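PDB 2FA1: probable transcriptional regulator PhnF from Escherichia coli, which probably acts as a DNA-binding transcriptional regulator of the GntR/HutC family, encoded in an operon for alkylphosphonate uptake and C-P lyase. Local coordinates for residues Q16-L29 with W75-H87. Residues are numbered along the deposited sequence; the frame is centred on the assembly and turned at random. Where two conformers were deposited one is given.
Sequences QGSHPTSEKLLSVL and WPTLQRFDSGSLH
Glu23 and Ser83 form a single beta bridge between the two segments, which lays the 81-84 loop against the outermost strand 23-31 of the antiparallel sheet in the C-terminal UTRA (effector-binding) domain. Two backbone bonds flank it: Gly84 N donates almost straight to Ser22 O (2.8 Å, 170°), and Lys24 N donates to Asp82 O. With chi1 at 78°, Ser22 OG lies between its own backbone N and carbonyl carbon and from there gives Gly84 O a bond of 2.7 Å, tilted from the carbonyl plane. In the type I turn from His19 to Ser22, Pro20 O receives the C-H of Gly84 CA, 3.2 Å away. Ser18 OG accepts Leu86 N at 2.9 Å, engaging an amide in the first turn of helix 86-94; Ser85, the N-cap of that helix, turns its OG to Asp88 N. Beside it Gly17 CA sits over the face of the His87 ring, 3.3 Å from the centroid and 1° off the normal, a CH-pi contact, while Gln16 CB meets the ring edge at ND1. Farther out, Glu143 bonds His87 NE2, and the Gln16 amide is held at both ends, OE1 by Arg100 and NE2 by Asn133 and Leu98 O, which sets its rotation. Toward the other end, Lys24 runs past the Phe81 ring, CB near CD2, bends at chi3, and NZ donates a hydrogen bond to Ser27 OG on the same strand; Phe89 of helix 86-94 meets the Phe81 ring edge-to-face. Strand 23-31 also pairs with 47-57, where Leu25 and Leu26 form a classic bulge opposite Arg52. At helix 75-78 the Trp75 indole has Ser27 O at its edge, 3.6 Å from CH2, and Leu29 over one face, where CD1 sits 3.8 Å from the centroid of the five-membered ring.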
ATOM      1  N   GLN A  16       0.441  10.283   9.255  1.00 39.81           N
ATOM      2  CA  GLN A  16       1.171  11.368   8.603  1.00 38.78           C
ATOM      3  C   GLN A  16       2.597  11.500   9.139  1.00 38.76           C
ATOM      4  O   GLN A  16       2.830  11.341  10.340  1.00 37.98           O
ATOM      5  CB  GLN A  16       0.416  12.691   8.813  1.00 38.21           C
ATOM      6  CG  GLN A  16      -0.895  12.896   8.034  1.00 36.26           C
ATOM      7  CD  GLN A  16      -0.682  13.007   6.515  1.00 36.50           C
ATOM      8  OE1 GLN A  16      -0.290  12.019   5.840  1.00 36.92           O
ATOM      9  NE2 GLN A  16      -0.939  14.187   5.971  1.00 32.03           N
ATOM     10  N   GLY A  17       3.556  11.752   8.239  1.00 39.41           N
ATOM     11  CA  GLY A  17       4.929  12.107   8.625  1.00 38.22           C
ATOM     12  C   GLY A  17       5.799  10.920   8.982  1.00 38.00           C
ATOM     13  O   GLY A  17       5.980   9.999   8.164  1.00 40.14           O
ATOM     14  N   SER A  18       6.338  10.923  10.203  1.00 35.16           N
ATOM     15  CA  SER A  18       7.386   9.964  10.616  1.00 30.51           C
ATOM     16  C   SER A  18       6.968   9.315  11.948  1.00 30.94           C
ATOM     17  O   SER A  18       6.116   9.849  12.601  1.00 29.15           O
ATOM     18  CB  SER A  18       8.749  10.692  10.757  1.00 31.65           C
ATOM     19  OG  SER A  18       8.792  11.613  11.877  1.00 21.17           O
ATOM     20  N   HIS A  19       7.535   8.152  12.337  1.00 29.61           N
ATOM     21  CA  HIS A  19       7.151   7.488  13.644  1.00 28.42           C
ATOM     22  C   HIS A  19       7.575   8.294  14.909  1.00 26.48           C
ATOM     23  O   HIS A  19       8.604   8.935  14.880  1.00 25.44           O
ATOM     24  CB  HIS A  19       7.894   6.142  13.686  1.00 28.07           C
ATOM     25  CG  HIS A  19       7.460   5.240  14.793  1.00 30.82           C
ATOM     26  ND1 HIS A  19       8.149   5.132  15.981  1.00 33.93           N
ATOM     27  CD2 HIS A  19       6.418   4.380  14.881  1.00 35.75           C
ATOM     28  CE1 HIS A  19       7.551   4.250  16.753  1.00 35.45           C
ATOM     29  NE2 HIS A  19       6.480   3.808  16.127  1.00 30.65           N
ATOM     30  N   PRO A  20       6.855   8.211  16.074  1.00 26.81           N
ATOM     31  CA  PRO A  20       7.288   8.939  17.300  1.00 26.63           C
ATOM     32  C   PRO A  20       8.691   8.663  17.844  1.00 25.00           C
ATOM     33  O   PRO A  20       9.205   9.481  18.616  1.00 25.97           O
ATOM     34  CB  PRO A  20       6.187   8.605  18.351  1.00 27.45           C
ATOM     35  CG  PRO A  20       5.051   8.154  17.528  1.00 28.82           C
ATOM     36  CD  PRO A  20       5.565   7.538  16.263  1.00 28.05           C
ATOM     37  N   THR A  21       9.342   7.568  17.393  1.00 24.89           N
ATOM     38  CA  THR A  21      10.735   7.305  17.694  1.00 24.74           C
ATOM     39  C   THR A  21      11.667   7.584  16.509  1.00 23.95           C
ATOM     40  O   THR A  21      12.852   7.240  16.581  1.00 26.08           O
ATOM     41  CB  THR A  21      10.981   5.782  17.979  1.00 26.71           C
ATOM     42  OG1 THR A  21      10.690   5.039  16.777  1.00 27.36           O
ATOM     43  CG2 THR A  21      10.161   5.370  19.105  1.00 26.17           C
ATOM     44  N   SER A  22      11.168   8.230  15.472  1.00 22.52           N
ATOM     45  CA  SER A  22      12.042   8.515  14.289  1.00 21.32           C
ATOM     46  C   SER A  22      13.079   9.544  14.681  1.00 21.65           C
ATOM     47  O   SER A  22      12.833  10.370  15.583  1.00 21.65           O
ATOM     48  CB  SER A  22      11.294   8.947  13.064  1.00 23.04           C
ATOM     49  OG  SER A  22      10.917  10.279  13.171  1.00 25.96           O
ATOM     50  N   GLU A  23      14.270   9.388  14.102  1.00 17.72           N
ATOM     51  CA  GLU A  23      15.360  10.371  14.302  1.00 16.72           C
ATOM     52  C   GLU A  23      15.611  11.154  13.056  1.00 16.33           C
ATOM     53  O   GLU A  23      15.551  10.612  11.961  1.00 13.45           O
ATOM     54  CB  GLU A  23      16.621   9.638  14.631  1.00 19.65           C
ATOM     55  CG  GLU A  23      16.555   8.915  15.936  1.00 21.81           C
ATOM     56  CD  GLU A  23      16.713   9.835  17.129  1.00 30.29           C
ATOM     57  OE1 GLU A  23      17.212  10.986  16.996  1.00 28.57           O
ATOM     58  OE2 GLU A  23      16.356   9.353  18.212  1.00 31.35           O
ATOM     59  N   LYS A  24      15.969  12.417  13.207  1.00 13.89           N
ATOM     60  CA  LYS A  24      16.441  13.224  12.039  1.00 13.63           C
ATOM     61  C   LYS A  24      17.811  12.805  11.658  1.00 13.46           C
ATOM     62  O   LYS A  24      18.748  12.862  12.510  1.00 14.91           O
ATOM     63  CB  LYS A  24      16.409  14.739  12.403  1.00 15.10           C
ATOM     64  CG  LYS A  24      16.707  15.552  11.113  1.00 15.47           C
ATOM     65  CD  LYS A  24      16.589  17.098  11.394  1.00 16.88           C
ATOM     66  CE  LYS A  24      17.702  17.624  12.334  1.00 20.96           C
ATOM     67  NZ  LYS A  24      17.603  19.146  12.417  0.50 13.16           N
ATOM     68  N   LEU A  25      17.991  12.566  10.371  1.00 11.37           N
ATOM     69  CA  LEU A  25      19.305  12.317   9.786  1.00 12.28           C
ATOM     70  C   LEU A  25      19.848  13.585   9.158  1.00 13.83           C
ATOM     71  O   LEU A  25      21.044  13.821   9.234  1.00 16.94           O
ATOM     72  CB  LEU A  25      19.188  11.270   8.670  1.00 13.63           C
ATOM     73  CG  LEU A  25      19.388   9.782   9.206  1.00 16.62           C
ATOM     74  CD1 LEU A  25      18.835   9.448  10.457  1.00 18.60           C
ATOM     75  CD2 LEU A  25      19.175   8.812   7.994  1.00 12.65           C
ATOM     76  N   LEU A  26      19.006  14.432   8.605  0.50 13.66           N
ATOM     77  CA  LEU A  26      19.537  15.657   8.009  0.50 13.92           C
ATOM     78  C   LEU A  26      18.400  16.621   7.827  0.50 13.97           C
ATOM     79  O   LEU A  26      17.289  16.201   7.612  0.50 13.56           O
ATOM     80  CB  LEU A  26      20.113  15.295   6.637  0.50 14.48           C
ATOM     81  CG  LEU A  26      21.284  15.965   5.851  0.50 19.15           C
ATOM     82  CD1 LEU A  26      20.757  16.646   4.608  0.50 22.79           C
ATOM     83  CD2 LEU A  26      22.407  16.750   6.557  0.50 22.80           C
ATOM     84  N   SER A  27      18.702  17.922   7.974  1.00 14.12           N
ATOM     85  CA  SER A  27      17.739  19.024   7.610  1.00 14.49           C
ATOM     86  C   SER A  27      18.597  20.042   6.854  1.00 15.87           C
ATOM     87  O   SER A  27      19.627  20.527   7.441  1.00 18.02           O
ATOM     88  CB  SER A  27      17.044  19.682   8.825  1.00 15.16           C
ATOM     89  OG  SER A  27      18.000  19.956   9.829  1.00 19.12           O
ATOM     90  N   VAL A  28      18.289  20.230   5.563  1.00 15.81           N
ATOM     91  CA  VAL A  28      19.101  21.125   4.740  1.00 17.91           C
ATOM     92  C   VAL A  28      18.249  21.862   3.759  1.00 18.75           C
ATOM     93  O   VAL A  28      17.150  21.426   3.464  1.00 19.09           O
ATOM     94  CB  VAL A  28      20.198  20.315   3.957  1.00 16.71           C
ATOM     95  CG1 VAL A  28      21.271  19.791   4.931  1.00 21.07           C
ATOM     96  CG2 VAL A  28      19.668  19.284   2.986  1.00 19.48           C
ATOM     97  N   LEU A  29      18.726  23.005   3.253  1.00 18.63           N
ATOM     98  CA  LEU A  29      18.107  23.547   2.054  1.00 21.28           C
ATOM     99  C   LEU A  29      18.832  22.996   0.841  1.00 21.94           C
ATOM    100  O   LEU A  29      20.086  22.933   0.822  1.00 24.11           O
ATOM    101  CB  LEU A  29      18.196  25.068   2.110  1.00 23.60           C
ATOM    102  CG  LEU A  29      17.430  25.733   3.287  1.00 26.04           C
ATOM    103  CD1 LEU A  29      17.992  27.123   3.695  1.00 34.59           C
ATOM    104  CD2 LEU A  29      16.013  25.878   2.895  1.00 24.83           C
ATOM    105  N   TRP A  75      11.708  27.156   7.394  1.00 11.53           N
ATOM    106  CA  TRP A  75      13.025  26.790   7.813  1.00 13.24           C
ATOM    107  C   TRP A  75      13.370  27.041   9.306  1.00 12.59           C
ATOM    108  O   TRP A  75      14.054  26.198   9.890  1.00 14.02           O
ATOM    109  CB  TRP A  75      14.019  27.406   6.781  1.00 14.87           C
ATOM    110  CG  TRP A  75      15.448  27.093   7.009  1.00 13.03           C
ATOM    111  CD1 TRP A  75      16.458  28.000   7.155  1.00 15.26           C
ATOM    112  CD2 TRP A  75      16.053  25.783   7.088  1.00 15.22           C
ATOM    113  NE1 TRP A  75      17.692  27.353   7.348  1.00 16.27           N
ATOM    114  CE2 TRP A  75      17.456  25.984   7.297  1.00 19.12           C
ATOM    115  CE3 TRP A  75      15.537  24.459   7.027  1.00 15.90           C
ATOM    116  CZ2 TRP A  75      18.348  24.903   7.416  1.00 17.78           C
ATOM    117  CZ3 TRP A  75      16.431  23.355   7.143  1.00 17.04           C
ATOM    118  CH2 TRP A  75      17.829  23.590   7.343  1.00 18.69           C
ATOM    119  N   PRO A  76      12.978  28.209   9.892  1.00 14.25           N
ATOM    120  CA  PRO A  76      13.232  28.407  11.335  1.00 14.72           C
ATOM    121  C   PRO A  76      12.674  27.232  12.196  1.00 15.81           C
ATOM    122  O   PRO A  76      13.327  26.786  13.158  1.00 16.58           O
ATOM    123  CB  PRO A  76      12.477  29.748  11.628  1.00 15.34           C
ATOM    124  CG  PRO A  76      12.706  30.489  10.299  1.00 16.78           C
ATOM    125  CD  PRO A  76      12.322  29.423   9.319  1.00 15.64           C
ATOM    126  N   THR A  77      11.539  26.674  11.740  1.00 13.70           N
ATOM    127  CA  THR A  77      10.939  25.596  12.494  1.00 12.71           C
ATOM    128  C   THR A  77      11.600  24.288  12.196  1.00 12.73           C
ATOM    129  O   THR A  77      12.031  23.561  13.096  1.00 12.62           O
ATOM    130  CB  THR A  77       9.448  25.526  12.177  1.00 10.86           C
ATOM    131  OG1 THR A  77       8.826  26.719  12.671  1.00 13.22           O
ATOM    132  CG2 THR A  77       8.755  24.227  12.847  1.00 14.89           C
ATOM    133  N   LEU A  78      11.658  23.937  10.908  1.00 10.95           N
ATOM    134  CA  LEU A  78      12.117  22.582  10.532  1.00 11.99           C
ATOM    135  C   LEU A  78      13.586  22.301  10.864  1.00 12.00           C
ATOM    136  O   LEU A  78      14.002  21.134  11.119  1.00 15.02           O
ATOM    137  CB  LEU A  78      11.774  22.315   9.061  1.00 11.03           C
ATOM    138  CG  LEU A  78      10.298  22.214   8.785  1.00 13.05           C
ATOM    139  CD1 LEU A  78      10.091  22.084   7.287  1.00 18.26           C
ATOM    140  CD2 LEU A  78       9.546  21.059   9.598  1.00 14.72           C
ATOM    141  N   GLN A  79      14.445  23.336  10.740  1.00 13.39           N
ATOM    142  CA  GLN A  79      15.846  23.094  11.098  1.00 14.99           C
ATOM    143  C   GLN A  79      16.017  22.690  12.560  1.00 15.40           C
ATOM    144  O   GLN A  79      16.991  22.047  12.861  1.00 18.45           O
ATOM    145  CB  GLN A  79      16.689  24.321  10.807  1.00 15.77           C
ATOM    146  CG  GLN A  79      16.526  25.435  11.843  1.00 16.01           C
ATOM    147  CD  GLN A  79      17.208  26.754  11.371  1.00 18.02           C
ATOM    148  OE1 GLN A  79      16.697  27.502  10.498  1.00 21.15           O
ATOM    149  NE2 GLN A  79      18.320  27.078  12.034  1.00 22.52           N
ATOM    150  N   ARG A  80      15.017  22.995  13.413  1.00 15.87           N
ATOM    151  CA  ARG A  80      15.036  22.668  14.837  1.00 15.84           C
ATOM    152  C   ARG A  80      14.459  21.324  15.159  1.00 17.39           C
ATOM    153  O   ARG A  80      14.521  20.891  16.360  1.00 15.91           O
ATOM    154  CB  ARG A  80      14.328  23.797  15.608  1.00 15.64           C
ATOM    155  CG  ARG A  80      15.114  25.148  15.493  1.00 16.04           C
ATOM    156  CD  ARG A  80      14.424  26.387  16.243  1.00 18.90           C
ATOM    157  NE  ARG A  80      15.452  27.473  16.478  1.00 24.84           N
ATOM    158  CZ  ARG A  80      15.893  28.363  15.561  1.00 26.57           C
ATOM    159  NH1 ARG A  80      15.420  28.415  14.314  1.00 21.92           N
ATOM    160  NH2 ARG A  80      16.859  29.240  15.906  1.00 24.97           N
ATOM    161  N   PHE A  81      13.960  20.590  14.152  1.00 13.68           N
ATOM    162  CA  PHE A  81      13.433  19.217  14.456  1.00 15.22           C
ATOM    163  C   PHE A  81      14.585  18.293  14.829  1.00 17.66           C
ATOM    164  O   PHE A  81      15.604  18.336  14.202  1.00 18.36           O
ATOM    165  CB  PHE A  81      12.643  18.688  13.255  1.00 15.65           C
ATOM    166  CG  PHE A  81      12.244  17.237  13.391  1.00 12.32           C
ATOM    167  CD1 PHE A  81      11.203  16.906  14.261  1.00 14.56           C
ATOM    168  CD2 PHE A  81      12.947  16.266  12.710  1.00 13.60           C
ATOM    169  CE1 PHE A  81      10.811  15.536  14.412  1.00 16.08           C
ATOM    170  CE2 PHE A  81      12.559  14.902  12.858  1.00 13.44           C
ATOM    171  CZ  PHE A  81      11.499  14.590  13.706  1.00 14.65           C
ATOM    172  N   ASP A  82      14.385  17.450  15.855  1.00 19.76           N
ATOM    173  CA  ASP A  82      15.444  16.575  16.340  1.00 21.43           C
ATOM    174  C   ASP A  82      15.031  15.108  16.228  1.00 20.62           C
ATOM    175  O   ASP A  82      15.745  14.295  15.601  1.00 19.41           O
ATOM    176  CB  ASP A  82      15.672  16.982  17.801  1.00 23.87           C
ATOM    177  CG  ASP A  82      16.845  16.299  18.444  1.00 32.81           C
ATOM    178  OD1 ASP A  82      17.640  15.586  17.755  1.00 37.81           O
ATOM    179  OD2 ASP A  82      16.984  16.529  19.681  1.00 38.28           O
ATOM    180  N   SER A  83      13.869  14.766  16.806  1.00 20.08           N
ATOM    181  CA  SER A  83      13.366  13.403  16.784  1.00 19.83           C
ATOM    182  C   SER A  83      11.917  13.410  17.104  1.00 20.18           C
ATOM    183  O   SER A  83      11.374  14.402  17.683  1.00 20.16           O
ATOM    184  CB  SER A  83      14.151  12.544  17.796  1.00 18.39           C
ATOM    185  OG  SER A  83      13.755  12.950  19.136  1.00 22.32           O
ATOM    186  N   GLY A  84      11.246  12.305  16.782  1.00 19.09           N
ATOM    187  CA  GLY A  84       9.858  12.177  17.091  1.00 19.67           C
ATOM    188  C   GLY A  84       9.038  12.252  15.818  1.00 18.43           C
ATOM    189  O   GLY A  84       9.597  12.055  14.698  1.00 19.45           O
ATOM    190  N   SER A  85       7.736  12.446  15.979  1.00 20.18           N
ATOM    191  CA  SER A  85       6.882  12.552  14.882  1.00 20.33           C
ATOM    192  C   SER A  85       7.153  13.938  14.256  1.00 20.70           C
ATOM    193  O   SER A  85       6.830  14.955  14.899  1.00 20.11           O
ATOM    194  CB  SER A  85       5.421  12.506  15.288  1.00 21.54           C
ATOM    195  OG  SER A  85       4.592  12.743  14.164  1.00 23.82           O
ATOM    196  N   LEU A  86       7.620  13.971  13.004  1.00 17.57           N
ATOM    197  CA  LEU A  86       7.840  15.298  12.320  1.00 14.70           C
ATOM    198  C   LEU A  86       6.504  16.039  12.107  1.00 15.42           C
ATOM    199  O   LEU A  86       6.444  17.293  12.268  1.00 15.09           O
ATOM    200  CB  LEU A  86       8.533  15.076  10.950  1.00 14.55           C
ATOM    201  CG  LEU A  86       8.737  16.349  10.127  1.00 12.72           C
ATOM    202  CD1 LEU A  86       9.544  17.382  10.884  1.00 15.27           C
ATOM    203  CD2 LEU A  86       9.525  15.959   8.833  1.00 13.20           C
ATOM    204  N   HIS A  87       5.390  15.352  11.776  1.00 15.44           N
ATOM    205  CA  HIS A  87       4.144  16.109  11.586  1.00 17.27           C
ATOM    206  C   HIS A  87       3.596  16.666  12.912  1.00 16.67           C
ATOM    207  O   HIS A  87       3.147  17.821  12.952  1.00 16.21           O
ATOM    208  CB  HIS A  87       3.164  15.322  10.745  1.00 19.22           C
ATOM    209  CG  HIS A  87       3.582  15.228   9.294  1.00 22.56           C
ATOM    210  ND1 HIS A  87       2.736  14.771   8.303  1.00 31.24           N
ATOM    211  CD2 HIS A  87       4.730  15.585   8.668  1.00 26.06           C
ATOM    212  CE1 HIS A  87       3.360  14.829   7.134  1.00 30.92           C
ATOM    213  NE2 HIS A  87       4.568  15.320   7.327  1.00 27.41           N
TER
HETATM  214  O   HOH W   1      17.956  12.652  18.595  1.00 34.35           O
HETATM  215  O   HOH W   2      19.476  22.033  10.614  1.00 31.89           O